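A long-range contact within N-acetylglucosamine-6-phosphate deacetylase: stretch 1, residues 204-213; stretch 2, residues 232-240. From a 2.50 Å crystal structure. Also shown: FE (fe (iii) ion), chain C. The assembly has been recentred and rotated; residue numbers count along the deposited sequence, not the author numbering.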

# COMPACT_ATOMS: atom_id res chain seq x y z
N VAL A 204 0.61 -1.45 20.98
CA VAL A 204 0.69 -0.13 20.35
C VAL A 204 0.06 -0.28 18.98
O VAL A 204 0.56 -1.05 18.15
CB VAL A 204 2.16 0.38 20.18
CG1 VAL A 204 2.15 1.74 19.50
CG2 VAL A 204 2.88 0.45 21.57
N LYS A 205 -1.04 0.42 18.72
CA LYS A 205 -1.68 0.25 17.43
C LYS A 205 -2.02 1.54 16.68
O LYS A 205 -3.05 1.64 16.01
CB LYS A 205 -2.91 -0.64 17.58
CG LYS A 205 -2.58 -2.02 18.11
CD LYS A 205 -3.85 -2.79 18.42
CE LYS A 205 -3.56 -4.25 18.80
NZ LYS A 205 -4.85 -4.98 19.04
N ARG A 206 -1.12 2.51 16.74
CA ARG A 206 -1.37 3.78 16.09
C ARG A 206 -0.09 4.42 15.51
O ARG A 206 1.00 4.29 16.08
CB ARG A 206 -2.05 4.68 17.13
CG ARG A 206 -2.63 5.99 16.66
CD ARG A 206 -3.10 6.74 17.87
NE ARG A 206 -3.85 7.93 17.53
CZ ARG A 206 -3.35 9.06 17.04
NH1 ARG A 206 -2.04 9.16 16.83
NH2 ARG A 206 -4.17 10.09 16.76
N ILE A 207 -0.22 5.10 14.38
CA ILE A 207 0.91 5.81 13.76
C ILE A 207 0.60 7.33 13.60
O ILE A 207 -0.46 7.70 13.07
CB ILE A 207 1.27 5.17 12.43
CG1 ILE A 207 1.80 3.76 12.69
CG2 ILE A 207 2.30 6.04 11.69
CD1 ILE A 207 2.22 3.03 11.46
N THR A 208 1.52 8.18 14.08
CA THR A 208 1.37 9.65 14.07
C THR A 208 1.67 10.24 12.68
O THR A 208 2.69 9.94 12.06
CB THR A 208 2.27 10.30 15.22
OG1 THR A 208 1.81 9.82 16.48
CG2 THR A 208 2.20 11.83 15.24
N HIS A 209 0.77 11.13 12.25
CA HIS A 209 0.74 11.73 10.91
C HIS A 209 1.53 10.95 9.85
O HIS A 209 2.64 11.30 9.46
CB HIS A 209 1.11 13.23 10.90
CG HIS A 209 2.40 13.56 11.57
ND1 HIS A 209 3.52 12.77 11.47
CD2 HIS A 209 2.75 14.61 12.36
CE1 HIS A 209 4.50 13.32 12.17
NE2 HIS A 209 4.06 14.43 12.72
N PHE A 210 0.90 9.85 9.43
CA PHE A 210 1.40 8.92 8.41
C PHE A 210 1.29 9.60 7.05
O PHE A 210 0.25 10.18 6.71
CB PHE A 210 0.52 7.66 8.44
CG PHE A 210 0.87 6.63 7.39
CD1 PHE A 210 1.67 5.54 7.72
CD2 PHE A 210 0.37 6.73 6.09
CE1 PHE A 210 1.98 4.58 6.78
CE2 PHE A 210 0.67 5.78 5.14
CZ PHE A 210 1.47 4.69 5.48
N PRO A 211 2.34 9.50 6.22
CA PRO A 211 3.60 8.81 6.48
C PRO A 211 4.73 9.81 6.74
O PRO A 211 5.90 9.46 6.61
CB PRO A 211 3.83 8.07 5.20
CG PRO A 211 3.47 9.15 4.21
CD PRO A 211 2.21 9.78 4.78
N ASN A 212 4.38 11.05 7.07
CA ASN A 212 5.44 12.03 7.31
C ASN A 212 6.27 11.63 8.54
O ASN A 212 5.73 11.19 9.55
CB ASN A 212 4.86 13.43 7.54
CG ASN A 212 3.71 13.78 6.57
OD1 ASN A 212 2.53 13.76 6.95
ND2 ASN A 212 4.06 14.11 5.32
N GLY A 213 7.59 11.77 8.44
CA GLY A 213 8.45 11.45 9.57
C GLY A 213 8.74 9.98 9.77
O GLY A 213 8.93 9.52 10.89
N ASP A 232 -3.99 -4.45 9.81
CA ASP A 232 -5.38 -3.99 9.78
C ASP A 232 -5.93 -3.25 10.98
O ASP A 232 -6.81 -2.42 10.82
CB ASP A 232 -6.26 -5.17 9.45
CG ASP A 232 -6.19 -5.54 7.98
OD1 ASP A 232 -5.05 -5.53 7.41
OD2 ASP A 232 -7.27 -5.84 7.40
N ASP A 233 -5.42 -3.51 12.18
CA ASP A 233 -5.91 -2.81 13.37
C ASP A 233 -5.02 -1.67 13.88
O ASP A 233 -5.19 -1.23 15.01
CB ASP A 233 -6.16 -3.79 14.49
CG ASP A 233 -4.96 -4.58 14.81
OD1 ASP A 233 -5.02 -5.42 15.73
OD2 ASP A 233 -3.93 -4.35 14.13
N VAL A 234 -4.06 -1.24 13.07
CA VAL A 234 -3.18 -0.11 13.39
C VAL A 234 -3.85 1.06 12.68
O VAL A 234 -4.06 1.00 11.46
CB VAL A 234 -1.76 -0.25 12.77
CG1 VAL A 234 -1.07 1.11 12.72
CG2 VAL A 234 -0.93 -1.21 13.56
N LYS A 235 -4.19 2.12 13.40
CA LYS A 235 -4.83 3.24 12.73
C LYS A 235 -3.78 4.28 12.32
O LYS A 235 -2.73 4.39 12.96
CB LYS A 235 -5.89 3.87 13.64
CG LYS A 235 -6.91 2.88 14.19
CD LYS A 235 -8.12 3.62 14.75
CE LYS A 235 -9.15 2.67 15.35
NZ LYS A 235 -9.42 1.51 14.45
N LEU A 236 -4.05 5.03 11.26
CA LEU A 236 -3.09 6.01 10.80
C LEU A 236 -3.68 7.39 10.82
O LEU A 236 -4.79 7.60 10.32
CB LEU A 236 -2.64 5.72 9.36
CG LEU A 236 -2.28 4.28 8.97
CD1 LEU A 236 -1.87 4.22 7.51
CD2 LEU A 236 -1.15 3.79 9.86
N GLU A 237 -2.98 8.36 11.40
CA GLU A 237 -3.56 9.68 11.36
C GLU A 237 -3.08 10.34 10.05
O GLU A 237 -1.97 10.12 9.62
CB GLU A 237 -3.25 10.48 12.65
CG GLU A 237 -1.89 11.06 12.82
CD GLU A 237 -1.72 11.80 14.16
OE1 GLU A 237 -0.79 12.62 14.24
OE2 GLU A 237 -2.47 11.55 15.13
N LEU A 238 -3.96 11.09 9.41
CA LEU A 238 -3.64 11.74 8.15
C LEU A 238 -3.95 13.25 8.15
O LEU A 238 -5.02 13.66 8.57
CB LEU A 238 -4.44 11.11 7.02
CG LEU A 238 -4.57 9.63 6.72
CD1 LEU A 238 -5.38 9.51 5.40
CD2 LEU A 238 -3.20 8.94 6.57
N ILE A 239 -3.02 14.06 7.66
CA ILE A 239 -3.27 15.50 7.58
C ILE A 239 -3.78 15.78 6.16
O ILE A 239 -2.99 15.78 5.23
CB ILE A 239 -1.98 16.30 7.82
CG1 ILE A 239 -1.46 16.05 9.23
CG2 ILE A 239 -2.24 17.80 7.59
CD1 ILE A 239 0.00 16.43 9.42
N CYS A 240 -5.09 16.01 5.99
CA CYS A 240 -5.63 16.23 4.66
C CYS A 240 -5.65 17.63 4.11
O CYS A 240 -6.70 18.15 3.75
CB CYS A 240 -7.03 15.68 4.57
SG CYS A 240 -6.99 13.95 4.71
FE FE C . 5.35 15.84 14.02
O HOH W 1 -0.52 12.93 7.51

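The strongest polar link joins R206 to E237. The extended arginine carries its guanidinium to the carboxylate, and OE2 of E237 lies at the guanidinium edge, near its plane, accepting hydrogen bonds from R206 NH2 at 2.8 Å and from R206 NH1 at 3.0 Å. Both residues are buried, so each charge needs a partner of opposite sign, and this salt bridge supplies it. The other carboxylate oxygen, E237 OE1, accepts a hydrogen bond from the backbone N of H209 at 2.9 Å, although that nitrogen is less surely placed. Glutamate thus suits its position by having two acceptors at the end of a reaching side chain. At the exposed margin, K205 NZ and D233 OD1, 3.3 Å apart, form a second salt bridge, whose hydrogen bond is weak.

The backbones themselves form a short parallel ladder. K235 N donates to K205 O (2.9 Å), I207 N to K235 O (3.0 Å), and E237 N to I207 O (3.1 Å). In this register R206 pairs with K235 and I207 with L236, the two pairs pointing to opposite faces of the sheet. Farther along, F210 N donates to E237 O at 2.9 Å. Beyond it a water bridges the stretches, donating to F210 O (3.0 Å) and N212 OD1 (3.2 Å) and accepting from I239 N (2.7 Å).

Apolar packing fills the face of I207 and L236. I207 CB lies 3.8 Å from L236 CD2, and I207 CG1 lies 3.9 Å from V234 CG1. L236 CD1 sits over the F210 ring, 3.5 Å from its centroid and almost on the normal, so a flat aromatic face receives one methyl of the branched leucine in a CH-pi contact. H209 CB rests 3.7 Å from I239 CD1, while H209 NE2 binds the iron at 2.3 Å; histidine suits its place, since its CB methylene can pack against I239 while the ring nitrogen NE2 coordinates the metal.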